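Local atomic coordinates of DNA polymerase III, beta subunit (Thermotoga maritima, PDB entry 1VPK), a protein that probably tethers DNA polymerase to its template as a ring-shaped homodimeric sliding clamp around DNA, conferring processivity. Residues K39-F45 and C57-L61; M149-F155 and G367-I371. Residue numbers count along the deposited sequence, not the author numbering.

Interaction 1: K39-F45 and C57-L61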
ATOM      1  N   LYS A  39      22.323 -16.962 -12.233  1.00 69.39           N
ATOM      2  CA  LYS A  39      22.901 -15.912 -13.051  1.00 67.71           C
ATOM      3  C   LYS A  39      22.443 -14.532 -12.535  1.00 64.96           C
ATOM      4  O   LYS A  39      21.433 -13.960 -12.997  1.00 65.60           O
ATOM      5  CB  LYS A  39      22.601 -16.194 -14.541  1.00 67.90           C
ATOM      6  CG  LYS A  39      23.467 -17.354 -15.113  1.00 68.31           C
ATOM      7  CD  LYS A  39      23.052 -17.814 -16.545  1.00 68.37           C
ATOM      8  CE  LYS A  39      22.273 -19.156 -16.556  1.00 67.84           C
ATOM      9  NZ  LYS A  39      22.726 -20.100 -17.632  1.00 66.79           N
ATOM     10  N   PRO A  40      23.150 -14.017 -11.508  1.00 60.84           N
ATOM     11  CA  PRO A  40      23.115 -12.613 -11.122  1.00 58.20           C
ATOM     12  C   PRO A  40      23.321 -11.682 -12.336  1.00 54.68           C
ATOM     13  O   PRO A  40      22.774 -10.602 -12.396  1.00 54.37           O
ATOM     14  CB  PRO A  40      24.300 -12.518 -10.152  1.00 58.97           C
ATOM     15  CG  PRO A  40      24.363 -13.798  -9.539  1.00 59.61           C
ATOM     16  CD  PRO A  40      24.019 -14.791 -10.610  1.00 61.46           C
ATOM     17  N   ILE A  41      24.124 -12.126 -13.283  1.00 51.68           N
ATOM     18  CA  ILE A  41      24.287 -11.482 -14.562  1.00 52.06           C
ATOM     19  C   ILE A  41      22.967 -11.239 -15.303  1.00 50.42           C
ATOM     20  O   ILE A  41      22.759 -10.168 -15.888  1.00 50.91           O
ATOM     21  CB  ILE A  41      25.225 -12.332 -15.460  1.00 52.49           C
ATOM     22  CG1 ILE A  41      25.327 -11.697 -16.841  1.00 54.65           C
ATOM     23  CG2 ILE A  41      24.731 -13.748 -15.619  1.00 55.12           C
ATOM     24  CD1 ILE A  41      26.677 -11.853 -17.417  1.00 56.88           C
ATOM     25  N   LEU A  42      22.064 -12.230 -15.249  1.00 47.76           N
ATOM     26  CA  LEU A  42      20.747 -12.096 -15.848  1.00 46.59           C
ATOM     27  C   LEU A  42      19.749 -11.268 -15.029  1.00 46.15           C
ATOM     28  O   LEU A  42      18.653 -10.970 -15.526  1.00 44.51           O
ATOM     29  CB  LEU A  42      20.162 -13.445 -16.185  1.00 46.13           C
ATOM     30  CG  LEU A  42      21.027 -14.305 -17.132  1.00 46.35           C
ATOM     31  CD1 LEU A  42      20.245 -15.505 -17.644  1.00 46.58           C
ATOM     32  CD2 LEU A  42      21.495 -13.521 -18.319  1.00 47.11           C
ATOM     33  N   ALA A  43      20.151 -10.834 -13.837  1.00 45.51           N
ATOM     34  CA  ALA A  43      19.372  -9.886 -13.064  1.00 46.73           C
ATOM     35  C   ALA A  43      19.825  -8.465 -13.402  1.00 49.00           C
ATOM     36  O   ALA A  43      19.344  -7.471 -12.793  1.00 51.38           O
ATOM     37  CB  ALA A  43      19.504 -10.214 -11.547  1.00 47.65           C
ATOM     38  N   GLY A  44      20.747  -8.347 -14.383  1.00 48.27           N
ATOM     39  CA  GLY A  44      21.178  -7.066 -14.909  1.00 48.01           C
ATOM     40  C   GLY A  44      20.767  -6.804 -16.356  1.00 47.39           C
ATOM     41  O   GLY A  44      20.402  -7.747 -17.098  1.00 46.38           O
ATOM     42  N   PHE A  45      20.816  -5.511 -16.745  1.00 47.66           N
ATOM     43  CA  PHE A  45      20.619  -5.083 -18.126  1.00 47.35           C
ATOM     44  C   PHE A  45      21.919  -5.160 -18.880  1.00 47.29           C
ATOM     45  O   PHE A  45      22.967  -4.671 -18.403  1.00 48.35           O
ATOM     46  CB  PHE A  45      20.151  -3.613 -18.216  1.00 48.45           C
ATOM     47  CG  PHE A  45      18.843  -3.371 -17.581  1.00 48.68           C
ATOM     48  CD1 PHE A  45      17.677  -3.703 -18.249  1.00 46.21           C
ATOM     49  CD2 PHE A  45      18.764  -2.776 -16.350  1.00 48.77           C
ATOM     50  CE1 PHE A  45      16.433  -3.471 -17.678  1.00 47.66           C
ATOM     51  CE2 PHE A  45      17.518  -2.549 -15.746  1.00 47.23           C
ATOM     52  CZ  PHE A  45      16.357  -2.931 -16.404  1.00 48.82           C
ATOM     53  N   CYS A  57      19.291  -4.527 -23.208  1.00 48.59           N
ATOM     54  CA  CYS A  57      18.654  -5.862 -23.225  1.00 48.69           C
ATOM     55  C   CYS A  57      18.433  -6.446 -21.825  1.00 47.99           C
ATOM     56  O   CYS A  57      19.140  -6.104 -20.855  1.00 47.07           O
ATOM     57  CB  CYS A  57      19.479  -6.842 -24.028  1.00 48.98           C
ATOM     58  SG  CYS A  57      19.855  -6.304 -25.719  1.00 53.78           S
ATOM     59  N   ALA A  58      17.469  -7.344 -21.734  1.00 46.28           N
ATOM     60  CA  ALA A  58      17.275  -8.129 -20.504  1.00 46.19           C
ATOM     61  C   ALA A  58      16.742  -9.488 -20.928  1.00 45.83           C
ATOM     62  O   ALA A  58      15.994  -9.595 -21.923  1.00 45.49           O
ATOM     63  CB  ALA A  58      16.296  -7.467 -19.648  1.00 47.70           C
ATOM     64  N   THR A  59      17.141 -10.526 -20.207  1.00 45.10           N
ATOM     65  CA  THR A  59      16.572 -11.837 -20.411  1.00 43.66           C
ATOM     66  C   THR A  59      16.670 -12.654 -19.136  1.00 44.08           C
ATOM     67  O   THR A  59      17.590 -12.472 -18.332  1.00 44.69           O
ATOM     68  CB  THR A  59      17.283 -12.576 -21.552  1.00 43.89           C
ATOM     69  OG1 THR A  59      16.561 -13.777 -21.867  1.00 43.27           O
ATOM     70  CG2 THR A  59      18.743 -12.986 -21.176  1.00 42.11           C
ATOM     71  N   ASP A  60      15.760 -13.595 -19.017  1.00 42.21           N
ATOM     72  CA  ASP A  60      15.872 -14.710 -18.090  1.00 42.56           C
ATOM     73  C   ASP A  60      15.981 -16.042 -18.799  1.00 41.05           C
ATOM     74  O   ASP A  60      15.748 -17.064 -18.209  1.00 41.60           O
ATOM     75  CB  ASP A  60      14.656 -14.733 -17.177  1.00 42.68           C
ATOM     76  CG  ASP A  60      13.357 -14.972 -17.916  1.00 44.91           C
ATOM     77  OD1 ASP A  60      13.364 -15.348 -19.107  1.00 43.55           O
ATOM     78  OD2 ASP A  60      12.297 -14.777 -17.283  1.00 50.00           O
ATOM     79  N   LEU A  61      16.346 -16.038 -20.064  1.00 42.15           N
ATOM     80  CA  LEU A  61      16.462 -17.246 -20.887  1.00 42.76           C
ATOM     81  C   LEU A  61      15.137 -17.829 -21.403  1.00 43.89           C
ATOM     82  O   LEU A  61      15.136 -18.707 -22.285  1.00 43.02           O
ATOM     83  CB  LEU A  61      17.291 -18.355 -20.199  1.00 43.69           C
ATOM     84  CG  LEU A  61      18.708 -17.997 -19.676  1.00 45.14           C
ATOM     85  CD1 LEU A  61      19.402 -19.240 -19.288  1.00 46.34           C
ATOM     86  CD2 LEU A  61      19.510 -17.272 -20.728  1.00 47.65           C
TER
HETATM   87  O   HOH W   1      18.870  -9.788 -18.081  1.00 32.70           O
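This is a water-bridged, partly apolar contact at the open end of a β hairpin in the N-terminal domain, where strand 44-50 begins and strand 53-59 ends. No direct hydrogen bond joins the two segments. Instead, water 1 accepts from Thr59 N (2.8 Å) and lies 2.8 Å from Leu42 O and 2.7 Å from Gly44 O, both placed to accept from it, although more acceptors compete for its protons than it can serve. The carbonyls Leu42 O and Thr59 O, 3.4 Å apart, cannot bond each other. The chain enters the hairpin through a 3-10 turn at 41-43, with Ala43 N bonded to Pro40 O (3.0 Å) and Gly44 N to Ile41 O (3.1 Å); proline suits the start of such a turn, since its ring fixes phi. Further in, Phe45 CA makes a CH···O contact with Cys57 O (3.3 Å), and Phe45 CD1 rests on the small Ala58 CB (4.2 Å), while its ring also packs against Ile26 and Ala29 of helix 19-29. At the exit, Thr59 OG1 accepts from Leu61 N (2.9 Å), an ST turn, and also bonds Thr63. This turn brings Leu61 back over the buried Leu42, whose CD1 lies 3.6 Å from Leu61 CG. The CA-to-CB bond of Asp60 points away from 39-45; its carboxylate bonds Thr63 and forms a salt bridge with Lys208.

Interaction 2: M149-F155 and G367-I371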
ATOM      1  N   MET A 149      -7.395  -6.903 -23.559  1.00 51.13           N
ATOM      2  CA  MET A 149      -7.607  -8.322 -23.534  1.00 51.11           C
ATOM      3  C   MET A 149      -6.701  -8.979 -22.492  1.00 51.58           C
ATOM      4  O   MET A 149      -7.159  -9.828 -21.738  1.00 52.61           O
ATOM      5  CB  MET A 149      -7.332  -8.929 -24.901  1.00 51.27           C
ATOM      6  CG  MET A 149      -8.267  -8.435 -26.039  1.00 52.58           C
ATOM      7  SD  MET A 149      -7.927  -9.302 -27.572  1.00 53.16           S
ATOM      8  CE  MET A 149      -8.489 -10.926 -27.119  1.00 54.28           C
ATOM      9  N   VAL A 150      -5.429  -8.567 -22.404  1.00 50.01           N
ATOM     10  CA  VAL A 150      -4.504  -9.228 -21.479  1.00 49.40           C
ATOM     11  C   VAL A 150      -4.950  -8.968 -20.036  1.00 49.13           C
ATOM     12  O   VAL A 150      -5.020  -9.893 -19.217  1.00 50.16           O
ATOM     13  CB  VAL A 150      -3.041  -8.793 -21.716  1.00 49.42           C
ATOM     14  CG1 VAL A 150      -2.126  -9.316 -20.622  1.00 48.15           C
ATOM     15  CG2 VAL A 150      -2.530  -9.309 -23.074  1.00 49.57           C
ATOM     16  N   GLU A 151      -5.273  -7.723 -19.750  1.00 48.79           N
ATOM     17  CA  GLU A 151      -5.676  -7.293 -18.425  1.00 50.24           C
ATOM     18  C   GLU A 151      -6.999  -7.985 -17.971  1.00 51.58           C
ATOM     19  O   GLU A 151      -7.222  -8.211 -16.777  1.00 52.31           O
ATOM     20  CB  GLU A 151      -5.836  -5.764 -18.442  1.00 50.42           C
ATOM     21  CG  GLU A 151      -6.484  -5.123 -17.184  1.00 53.10           C
ATOM     22  N   LYS A 152      -7.862  -8.319 -18.930  1.00 51.76           N
ATOM     23  CA  LYS A 152      -9.131  -8.958 -18.603  1.00 52.29           C
ATOM     24  C   LYS A 152      -8.974 -10.433 -18.271  1.00 51.49           C
ATOM     25  O   LYS A 152      -9.875 -11.007 -17.690  1.00 51.37           O
ATOM     26  CB  LYS A 152     -10.178  -8.682 -19.710  1.00 53.37           C
ATOM     27  CG  LYS A 152     -10.846  -7.352 -19.486  1.00 56.16           C
ATOM     28  CD  LYS A 152     -11.821  -6.961 -20.545  1.00 61.24           C
ATOM     29  CE  LYS A 152     -12.340  -5.521 -20.259  1.00 63.62           C
ATOM     30  NZ  LYS A 152     -13.666  -5.191 -20.918  1.00 67.02           N
ATOM     31  N   VAL A 153      -7.819 -11.038 -18.559  1.00 50.89           N
ATOM     32  CA  VAL A 153      -7.626 -12.454 -18.263  1.00 51.26           C
ATOM     33  C   VAL A 153      -6.489 -12.817 -17.315  1.00 51.68           C
ATOM     34  O   VAL A 153      -6.588 -13.834 -16.655  1.00 51.38           O
ATOM     35  CB  VAL A 153      -7.428 -13.329 -19.555  1.00 51.13           C
ATOM     36  CG1 VAL A 153      -8.591 -13.065 -20.594  1.00 52.16           C
ATOM     37  CG2 VAL A 153      -6.076 -13.110 -20.166  1.00 50.02           C
ATOM     38  N   ILE A 154      -5.407 -12.017 -17.289  1.00 51.32           N
ATOM     39  CA  ILE A 154      -4.146 -12.462 -16.686  1.00 50.82           C
ATOM     40  C   ILE A 154      -4.251 -12.780 -15.197  1.00 48.90           C
ATOM     41  O   ILE A 154      -3.560 -13.644 -14.709  1.00 50.06           O
ATOM     42  CB  ILE A 154      -2.969 -11.459 -16.967  1.00 50.14           C
ATOM     43  CG1 ILE A 154      -1.617 -12.153 -16.732  1.00 51.83           C
ATOM     44  CG2 ILE A 154      -3.156 -10.140 -16.177  1.00 51.21           C
ATOM     45  CD1 ILE A 154      -0.463 -11.387 -17.323  1.00 51.65           C
ATOM     46  N   PHE A 155      -5.144 -12.110 -14.495  1.00 49.48           N
ATOM     47  CA  PHE A 155      -5.393 -12.393 -13.078  1.00 48.13           C
ATOM     48  C   PHE A 155      -5.830 -13.815 -12.728  1.00 48.04           C
ATOM     49  O   PHE A 155      -5.725 -14.223 -11.580  1.00 46.06           O
ATOM     50  CB  PHE A 155      -6.434 -11.448 -12.494  1.00 47.26           C
ATOM     51  CG  PHE A 155      -7.863 -11.806 -12.865  1.00 47.75           C
ATOM     52  CD1 PHE A 155      -8.438 -11.321 -14.043  1.00 46.18           C
ATOM     53  CD2 PHE A 155      -8.642 -12.566 -12.011  1.00 44.96           C
ATOM     54  CE1 PHE A 155      -9.724 -11.626 -14.353  1.00 46.17           C
ATOM     55  CE2 PHE A 155      -9.945 -12.889 -12.326  1.00 45.36           C
ATOM     56  CZ  PHE A 155     -10.483 -12.407 -13.505  1.00 45.75           C
ATOM     57  N   GLY A 367     -17.743 -11.478 -25.913  1.00 52.04           N
ATOM     58  CA  GLY A 367     -16.309 -11.473 -26.071  1.00 52.24           C
ATOM     59  C   GLY A 367     -15.528 -11.687 -24.795  1.00 51.53           C
ATOM     60  O   GLY A 367     -14.327 -11.974 -24.871  1.00 52.03           O
ATOM     61  N   TYR A 368     -16.215 -11.580 -23.649  0.50 50.94           N
ATOM     62  CA  TYR A 368     -15.607 -11.696 -22.321  0.50 50.81           C
ATOM     63  C   TYR A 368     -16.418 -12.584 -21.399  0.50 50.31           C
ATOM     64  O   TYR A 368     -17.630 -12.374 -21.241  0.50 50.54           O
ATOM     65  CB  TYR A 368     -15.415 -10.302 -21.703  0.50 51.26           C
ATOM     66  CG  TYR A 368     -14.427  -9.496 -22.508  0.50 52.31           C
ATOM     67  CD1 TYR A 368     -14.845  -8.733 -23.602  0.50 52.93           C
ATOM     68  CD2 TYR A 368     -13.071  -9.565 -22.236  0.50 52.09           C
ATOM     69  CE1 TYR A 368     -13.936  -8.037 -24.372  0.50 53.32           C
ATOM     70  CE2 TYR A 368     -12.151  -8.862 -23.000  0.50 52.97           C
ATOM     71  CZ  TYR A 368     -12.591  -8.107 -24.068  0.50 51.67           C
ATOM     72  OH  TYR A 368     -11.685  -7.414 -24.807  0.50 52.44           O
ATOM     73  N   LEU A 369     -15.772 -13.584 -20.787  1.00 49.43           N
ATOM     74  CA  LEU A 369     -16.489 -14.439 -19.850  1.00 49.58           C
ATOM     75  C   LEU A 369     -15.563 -15.081 -18.822  1.00 48.74           C
ATOM     76  O   LEU A 369     -14.344 -15.281 -19.057  1.00 48.23           O
ATOM     77  CB  LEU A 369     -17.300 -15.510 -20.561  1.00 49.46           C
ATOM     78  CG  LEU A 369     -16.657 -16.758 -21.135  1.00 49.56           C
ATOM     79  CD1 LEU A 369     -16.338 -17.809 -20.091  1.00 50.98           C
ATOM     80  CD2 LEU A 369     -17.592 -17.333 -22.126  1.00 52.04           C
ATOM     81  N   TYR A 370     -16.160 -15.362 -17.680  1.00 48.52           N
ATOM     82  CA  TYR A 370     -15.452 -15.869 -16.508  1.00 49.37           C
ATOM     83  C   TYR A 370     -16.150 -17.083 -15.993  1.00 48.47           C
ATOM     84  O   TYR A 370     -17.336 -17.107 -15.986  1.00 48.26           O
ATOM     85  CB  TYR A 370     -15.364 -14.787 -15.407  1.00 49.40           C
ATOM     86  CG  TYR A 370     -14.666 -13.583 -15.962  1.00 51.89           C
ATOM     87  CD1 TYR A 370     -13.284 -13.501 -15.953  1.00 52.21           C
ATOM     88  CD2 TYR A 370     -15.387 -12.546 -16.575  1.00 51.14           C
ATOM     89  CE1 TYR A 370     -12.618 -12.379 -16.527  1.00 51.89           C
ATOM     90  CE2 TYR A 370     -14.733 -11.431 -17.127  1.00 52.42           C
ATOM     91  CZ  TYR A 370     -13.368 -11.372 -17.112  1.00 51.10           C
ATOM     92  OH  TYR A 370     -12.707 -10.303 -17.629  1.00 53.93           O
ATOM     93  N   ILE A 371     -15.394 -18.067 -15.525  1.00 48.69           N
ATOM     94  CA  ILE A 371     -15.933 -19.300 -14.922  1.00 49.42           C
ATOM     95  C   ILE A 371     -15.338 -19.387 -13.501  1.00 50.34           C
ATOM     96  O   ILE A 371     -14.125 -19.100 -13.304  1.00 50.21           O
ATOM     97  CB  ILE A 371     -15.509 -20.574 -15.723  1.00 50.04           C
ATOM     98  CG1 ILE A 371     -15.957 -20.488 -17.201  1.00 48.53           C
ATOM     99  CG2 ILE A 371     -16.017 -21.848 -15.031  1.00 50.25           C
ATOM    100  CD1 ILE A 371     -17.409 -20.625 -17.395  1.00 49.43           C
TER
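Met149 begins the contact from helix 143-153 of the central domain: its unbranched side chain sets the methylene CG 3.8 Å from Tyr368 OH, a hydroxyl that is hydrogen-bonded to Glu193 on strand 187-194. One helical turn on, Lys152 is the hub. Its CA-to-CB bond points at strand 368-372, and the extended chain carries NZ over the face of the Tyr368 ring, 4.3 Å from the centroid and 5° off the normal, a cation-pi interaction; NZ also forms long, weak ion pairs with Glu148 and Glu343. The backbone of the same residue contributes too, because Lys152 O accepts a hydrogen bond from Tyr370 OH (2.9 Å). Val153 turns to Ala191, so the helix also lies on the neighbouring strand. Phe155 then sets its CE1 3.7 Å from Tyr370 CE1, the two rings meeting obliquely with planes at 35°, while His341 stacks on Phe155. The axes of 149-153 and 368-371 differ by 17° in direction and come within 10.2 Å. That is the α-on-β packing of sliding clamps, here across the junction of central and C-terminal domains. Tyrosine suits this helix-to-strand spacing: each is long enough to span it, with a ring for packing and a hydroxyl for polar partners. This contact thus combines a directional hydrogen bond to a main-chain carbonyl with a cation-pi interaction and apolar burial.

Overall arrangement
From the N terminus, the chain first passes through interaction 1, which closes the short hairpin of strands 44-50 and 53-59, with 11 residues between its segments. Only after that does interaction 2 open, closing a far longer loop, with 211 residues between its segments, that runs through the rest of the central domain and most of the C-terminal domain. The two are in series, neither nested nor crossing, with centres about 30 Å apart and nearest atoms about 13 Å apart. The hairpin belongs to a sheet shared by the N-terminal and central domains, and strand 368-372 to one shared by the central and C-terminal domains. Helix 207-218 reaches both sites, with Lys208 pairing with Asp60 and Met210 packing against Ile154.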